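Local coordinates for interferon-inducible protein AIM2 (Mus musculus, PDB 4JBM), which senses double-stranded DNA in the cytosol through its HIN domain and mediates activation of the AIM2 inflammasome, leading to pyroptosis, at residues F116-L129 with I132-N146. Numbering follows the deposited sequence.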
loop_
_atom_site.group_PDB
_atom_site.type_symbol
_atom_site.label_atom_id
_atom_site.label_comp_id
_atom_site.label_asym_id
_atom_site.label_seq_id
_atom_site.Cartn_x
_atom_site.Cartn_y
_atom_site.Cartn_z
ATOM N N PHE A 116 0.663 2.914 11.099
ATOM C CA PHE A 116 0.768 2.029 12.247
ATOM C C PHE A 116 1.622 2.584 13.369
ATOM O O PHE A 116 2.723 3.066 13.132
ATOM C CB PHE A 116 1.314 0.662 11.813
ATOM C CG PHE A 116 0.485 -0.024 10.764
ATOM C CD1 PHE A 116 -0.599 -0.815 11.126
ATOM C CD2 PHE A 116 0.795 0.103 9.421
ATOM C CE1 PHE A 116 -1.353 -1.477 10.169
ATOM C CE2 PHE A 116 0.040 -0.553 8.443
ATOM C CZ PHE A 116 -1.041 -1.341 8.820
ATOM N N LYS A 117 1.104 2.495 14.593
ATOM C CA LYS A 117 1.857 2.862 15.782
ATOM C C LYS A 117 2.889 1.777 16.041
ATOM O O LYS A 117 2.569 0.581 16.009
ATOM C CB LYS A 117 0.949 2.977 17.012
ATOM C CG LYS A 117 -0.072 4.109 16.999
ATOM C CD LYS A 117 -0.924 4.053 18.254
ATOM C CE LYS A 117 -1.840 2.831 18.241
ATOM N NZ LYS A 117 -2.833 2.831 17.118
ATOM N N VAL A 118 4.120 2.199 16.292
ATOM C CA VAL A 118 5.190 1.284 16.652
ATOM C C VAL A 118 5.616 1.413 18.115
ATOM O O VAL A 118 5.891 2.514 18.603
ATOM C CB VAL A 118 6.408 1.434 15.712
ATOM C CG1 VAL A 118 6.659 2.886 15.393
ATOM C CG2 VAL A 118 7.648 0.769 16.313
ATOM N N GLN A 119 5.664 0.272 18.800
ATOM C CA GLN A 119 6.147 0.185 20.174
ATOM C C GLN A 119 7.638 -0.201 20.278
ATOM O O GLN A 119 8.353 0.348 21.110
ATOM C CB GLN A 119 5.296 -0.811 20.973
ATOM C CG GLN A 119 5.087 -2.144 20.266
ATOM C CD GLN A 119 4.183 -3.090 21.030
ATOM O OE1 GLN A 119 3.570 -2.713 22.028
ATOM N NE2 GLN A 119 4.088 -4.326 20.556
ATOM N N LYS A 120 8.109 -1.137 19.449
ATOM C CA LYS A 120 9.533 -1.525 19.486
ATOM C C LYS A 120 10.233 -1.678 18.124
ATOM O O LYS A 120 9.607 -2.008 17.117
ATOM C CB LYS A 120 9.758 -2.772 20.355
ATOM C CG LYS A 120 9.151 -4.064 19.837
ATOM C CD LYS A 120 9.425 -5.205 20.826
ATOM C CE LYS A 120 9.060 -6.566 20.237
ATOM N NZ LYS A 120 9.330 -7.689 21.184
ATOM N N ILE A 121 11.538 -1.415 18.122
ATOM C CA ILE A 121 12.375 -1.434 16.920
ATOM C C ILE A 121 13.609 -2.326 17.085
ATOM O O ILE A 121 14.554 -1.946 17.772
ATOM C CB ILE A 121 12.888 -0.015 16.566
ATOM C CG1 ILE A 121 11.730 0.969 16.380
ATOM C CG2 ILE A 121 13.767 -0.048 15.320
ATOM C CD1 ILE A 121 11.369 1.739 17.630
ATOM N N THR A 122 13.599 -3.515 16.485
ATOM C CA THR A 122 14.771 -4.390 16.546
ATOM C C THR A 122 15.664 -4.106 15.332
ATOM O O THR A 122 15.334 -4.479 14.207
ATOM C CB THR A 122 14.383 -5.883 16.577
ATOM O OG1 THR A 122 13.461 -6.120 17.647
ATOM C CG2 THR A 122 15.623 -6.755 16.771
ATOM N N GLU A 123 16.766 -3.397 15.576
ATOM C CA GLU A 123 17.693 -2.943 14.537
ATOM C C GLU A 123 18.754 -3.964 14.116
ATOM O O GLU A 123 19.343 -4.641 14.959
ATOM C CB GLU A 123 18.413 -1.676 15.004
ATOM C CG GLU A 123 17.904 -0.390 14.376
ATOM C CD GLU A 123 18.427 0.840 15.097
ATOM O OE1 GLU A 123 18.982 0.683 16.208
ATOM O OE2 GLU A 123 18.289 1.955 14.551
ATOM N N GLU A 124 19.006 -4.034 12.807
ATOM C CA GLU A 124 20.098 -4.825 12.225
ATOM C C GLU A 124 20.513 -4.171 10.898
ATOM O O GLU A 124 19.692 -3.530 10.243
ATOM C CB GLU A 124 19.643 -6.272 11.982
ATOM C CG GLU A 124 19.568 -7.137 13.234
ATOM C CD GLU A 124 18.661 -8.346 13.081
ATOM O OE1 GLU A 124 17.992 -8.468 12.043
ATOM O OE2 GLU A 124 18.608 -9.178 14.007
ATOM N N LYS A 125 21.779 -4.321 10.508
ATOM C CA LYS A 125 22.297 -3.665 9.300
ATOM C C LYS A 125 21.718 -4.218 7.997
ATOM O O LYS A 125 21.903 -3.632 6.929
ATOM C CB LYS A 125 23.825 -3.723 9.260
ATOM C CG LYS A 125 24.364 -5.020 8.705
ATOM C CD LYS A 125 25.866 -5.041 8.769
ATOM C CE LYS A 125 26.418 -6.357 8.292
ATOM N NZ LYS A 125 26.652 -6.272 6.839
ATOM N N ASP A 126 21.022 -5.347 8.092
ATOM C CA ASP A 126 20.393 -5.982 6.939
ATOM C C ASP A 126 18.860 -5.894 6.979
ATOM O O ASP A 126 18.191 -6.020 5.952
ATOM C CB ASP A 126 20.806 -7.448 6.862
ATOM C CG ASP A 126 20.746 -8.140 8.210
ATOM O OD1 ASP A 126 21.180 -7.535 9.212
ATOM O OD2 ASP A 126 20.270 -9.291 8.265
ATOM N N ARG A 127 18.304 -5.693 8.169
ATOM C CA ARG A 127 16.859 -5.593 8.303
ATOM C C ARG A 127 16.486 -4.866 9.584
ATOM O O ARG A 127 17.259 -4.815 10.537
ATOM C CB ARG A 127 16.225 -6.988 8.299
ATOM C CG ARG A 127 16.647 -7.878 9.452
ATOM C CD ARG A 127 16.022 -9.260 9.352
ATOM N NE ARG A 127 16.274 -9.868 8.050
ATOM C CZ ARG A 127 15.721 -11.001 7.630
ATOM N NH1 ARG A 127 14.862 -11.652 8.402
ATOM N NH2 ARG A 127 16.018 -11.476 6.427
ATOM N N VAL A 128 15.282 -4.309 9.589
ATOM C CA VAL A 128 14.705 -3.709 10.779
ATOM C C VAL A 128 13.334 -4.313 11.034
ATOM O O VAL A 128 12.515 -4.438 10.116
ATOM C CB VAL A 128 14.610 -2.174 10.660
ATOM C CG1 VAL A 128 14.214 -1.560 11.985
ATOM C CG2 VAL A 128 15.934 -1.591 10.187
ATOM N N LEU A 129 13.096 -4.709 12.278
ATOM C CA LEU A 129 11.819 -5.296 12.655
ATOM C C LEU A 129 11.084 -4.289 13.521
ATOM O O LEU A 129 11.615 -3.816 14.527
ATOM C CB LEU A 129 12.008 -6.609 13.413
ATOM C CG LEU A 129 10.849 -7.599 13.269
ATOM C CD1 LEU A 129 10.682 -7.992 11.809
ATOM C CD2 LEU A 129 11.038 -8.831 14.134
ATOM N N ILE A 132 4.633 -3.363 15.884
ATOM C CA ILE A 132 3.530 -2.441 15.727
ATOM C C ILE A 132 2.346 -2.937 16.534
ATOM O O ILE A 132 2.251 -4.140 16.831
ATOM C CB ILE A 132 3.111 -2.256 14.250
ATOM C CG1 ILE A 132 2.535 -3.551 13.677
ATOM C CG2 ILE A 132 4.271 -1.762 13.415
ATOM C CD1 ILE A 132 1.872 -3.379 12.295
ATOM N N HIS A 133 1.454 -2.013 16.893
ATOM C CA HIS A 133 0.323 -2.373 17.744
ATOM C C HIS A 133 -0.932 -1.531 17.540
ATOM O O HIS A 133 -0.868 -0.349 17.173
ATOM C CB HIS A 133 0.733 -2.320 19.222
ATOM C CG HIS A 133 0.899 -0.932 19.756
ATOM N ND1 HIS A 133 2.023 -0.176 19.518
ATOM C CD2 HIS A 133 0.075 -0.159 20.507
ATOM C CE1 HIS A 133 1.894 1.001 20.104
ATOM N NE2 HIS A 133 0.721 1.039 20.705
ATOM N N ASP A 134 -2.073 -2.173 17.775
ATOM C CA ASP A 134 -3.347 -1.489 17.934
ATOM C C ASP A 134 -4.110 -2.205 19.046
ATOM O O ASP A 134 -3.519 -2.999 19.778
ATOM C CB ASP A 134 -4.123 -1.404 16.608
ATOM C CG ASP A 134 -4.486 -2.774 16.028
ATOM O OD1 ASP A 134 -4.626 -3.749 16.791
ATOM O OD2 ASP A 134 -4.623 -2.877 14.789
ATOM N N LYS A 135 -5.402 -1.935 19.186
ATOM C CA LYS A 135 -6.171 -2.557 20.262
ATOM C C LYS A 135 -6.504 -4.036 20.027
ATOM O O LYS A 135 -7.000 -4.708 20.928
ATOM C CB LYS A 135 -7.437 -1.740 20.552
ATOM C CG LYS A 135 -7.147 -0.403 21.220
ATOM C CD LYS A 135 -8.405 0.335 21.639
ATOM C CE LYS A 135 -8.176 1.069 22.950
ATOM N NZ LYS A 135 -6.887 1.816 22.947
ATOM N N THR A 136 -6.207 -4.543 18.832
ATOM C CA THR A 136 -6.604 -5.901 18.457
ATOM C C THR A 136 -5.464 -6.919 18.571
ATOM O O THR A 136 -5.678 -8.124 18.402
ATOM C CB THR A 136 -7.123 -5.961 17.009
ATOM O OG1 THR A 136 -6.108 -5.493 16.113
ATOM C CG2 THR A 136 -8.412 -5.133 16.852
ATOM N N GLY A 137 -4.251 -6.431 18.811
ATOM C CA GLY A 137 -3.098 -7.301 18.917
ATOM C C GLY A 137 -1.790 -6.610 18.595
ATOM O O GLY A 137 -1.738 -5.388 18.431
ATOM N N THR A 138 -0.721 -7.398 18.539
ATOM C CA THR A 138 0.599 -6.901 18.176
ATOM C C THR A 138 1.065 -7.636 16.932
ATOM O O THR A 138 0.600 -8.743 16.638
ATOM C CB THR A 138 1.627 -7.112 19.297
ATOM O OG1 THR A 138 1.714 -8.510 19.608
ATOM C CG2 THR A 138 1.215 -6.338 20.543
ATOM N N MET A 139 1.990 -7.024 16.205
ATOM C CA MET A 139 2.474 -7.629 14.975
ATOM C C MET A 139 3.855 -7.095 14.659
ATOM O O MET A 139 4.326 -6.171 15.311
ATOM C CB MET A 139 1.499 -7.328 13.831
ATOM C CG MET A 139 1.558 -8.291 12.660
ATOM S SD MET A 139 0.422 -7.771 11.362
ATOM C CE MET A 139 0.626 -9.146 10.221
ATOM N N GLU A 140 4.524 -7.704 13.690
ATOM C CA GLU A 140 5.865 -7.272 13.334
ATOM C C GLU A 140 5.933 -6.855 11.868
ATOM O O GLU A 140 5.274 -7.436 11.006
ATOM C CB GLU A 140 6.873 -8.363 13.683
ATOM C CG GLU A 140 6.859 -8.716 15.166
ATOM C CD GLU A 140 8.027 -9.595 15.576
ATOM O OE1 GLU A 140 8.244 -10.640 14.928
ATOM O OE2 GLU A 140 8.726 -9.242 16.551
ATOM N N VAL A 141 6.704 -5.812 11.594
ATOM C CA VAL A 141 6.805 -5.308 10.240
ATOM C C VAL A 141 8.245 -5.385 9.848
ATOM O O VAL A 141 9.093 -4.719 10.438
ATOM C CB VAL A 141 6.317 -3.856 10.129
ATOM C CG1 VAL A 141 6.612 -3.303 8.738
ATOM C CG2 VAL A 141 4.846 -3.793 10.419
ATOM N N LEU A 142 8.513 -6.223 8.856
ATOM C CA LEU A 142 9.872 -6.528 8.452
ATOM C C LEU A 142 10.293 -5.671 7.272
ATOM O O LEU A 142 9.773 -5.820 6.173
ATOM C CB LEU A 142 9.958 -8.015 8.102
ATOM C CG LEU A 142 11.232 -8.644 7.537
ATOM C CD1 LEU A 142 12.401 -8.441 8.479
ATOM C CD2 LEU A 142 10.968 -10.124 7.321
ATOM N N VAL A 143 11.238 -4.771 7.503
ATOM C CA VAL A 143 11.743 -3.937 6.427
ATOM C C VAL A 143 13.171 -4.405 6.131
ATOM O O VAL A 143 14.064 -4.264 6.965
ATOM C CB VAL A 143 11.732 -2.448 6.812
ATOM C CG1 VAL A 143 12.524 -1.622 5.804
ATOM C CG2 VAL A 143 10.297 -1.941 6.931
ATOM N N LEU A 144 13.393 -5.038 4.993
ATOM C CA LEU A 144 14.738 -5.481 4.639
ATOM C C LEU A 144 15.658 -4.372 4.168
ATOM O O LEU A 144 15.237 -3.434 3.525
ATOM C CB LEU A 144 14.690 -6.621 3.639
ATOM C CG LEU A 144 13.975 -7.828 4.227
ATOM C CD1 LEU A 144 13.985 -9.020 3.302
ATOM C CD2 LEU A 144 14.573 -8.229 5.555
ATOM N N GLY A 145 16.936 -4.525 4.472
ATOM C CA GLY A 145 17.970 -3.646 3.964
ATOM C C GLY A 145 18.042 -2.138 4.121
ATOM O O GLY A 145 18.062 -1.437 3.121
ATOM N N ASN A 146 18.048 -1.617 5.339
ATOM C CA ASN A 146 18.297 -0.186 5.515
ATOM C C ASN A 146 18.822 0.137 6.917
ATOM O O ASN A 146 18.726 -0.703 7.801
ATOM C CB ASN A 146 17.029 0.616 5.209
ATOM C CG ASN A 146 16.973 1.122 3.776
ATOM O OD1 ASN A 146 17.288 2.277 3.500
ATOM N ND2 ASN A 146 16.541 0.267 2.865
HETATM O O HOH W 1 -1.553 1.368 15.079
#
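CB of K117 packs on the H133 ring in an off-centre CH-pi contact, 4.2 Å from the centroid. Two hairpins form an antiparallel meander here, in an OB fold of the HIN domain. V118 and I132 are a non-hydrogen-bonded pair. V128 and V143 exchange two nearly straight backbone bonds, each 2.9 Å between N and O. The H133 ring lies between two side chains. The Q119 chain crosses it at an angle from the other side, CB 3.6 Å from H133 ND1. Its amide plane is turned 26° from the ring. Q119 NE2 touches the T138 methyl CG2 at 3.5 Å. H133 ND1 is buried without a polar partner. The K117 chain bends back, bringing NZ to a water that also accepts from K117 N and donates to H133 O. K135, in the turn D134-G137, packs on a phosphate of the bound DNA. I132 CD1 meets F116 CD1, 3.7 Å away; I158 touches both residues. L129 CD1 meets L142 CD1 at 3.8 Å, while L129 CD2 lies 3.4 Å from E140 OE2. With chi1 63° and a bend at chi3 (53°), R127 runs beside L144. L144 CD2 covers one guanidinium face, 3.4 Å from R127 NE.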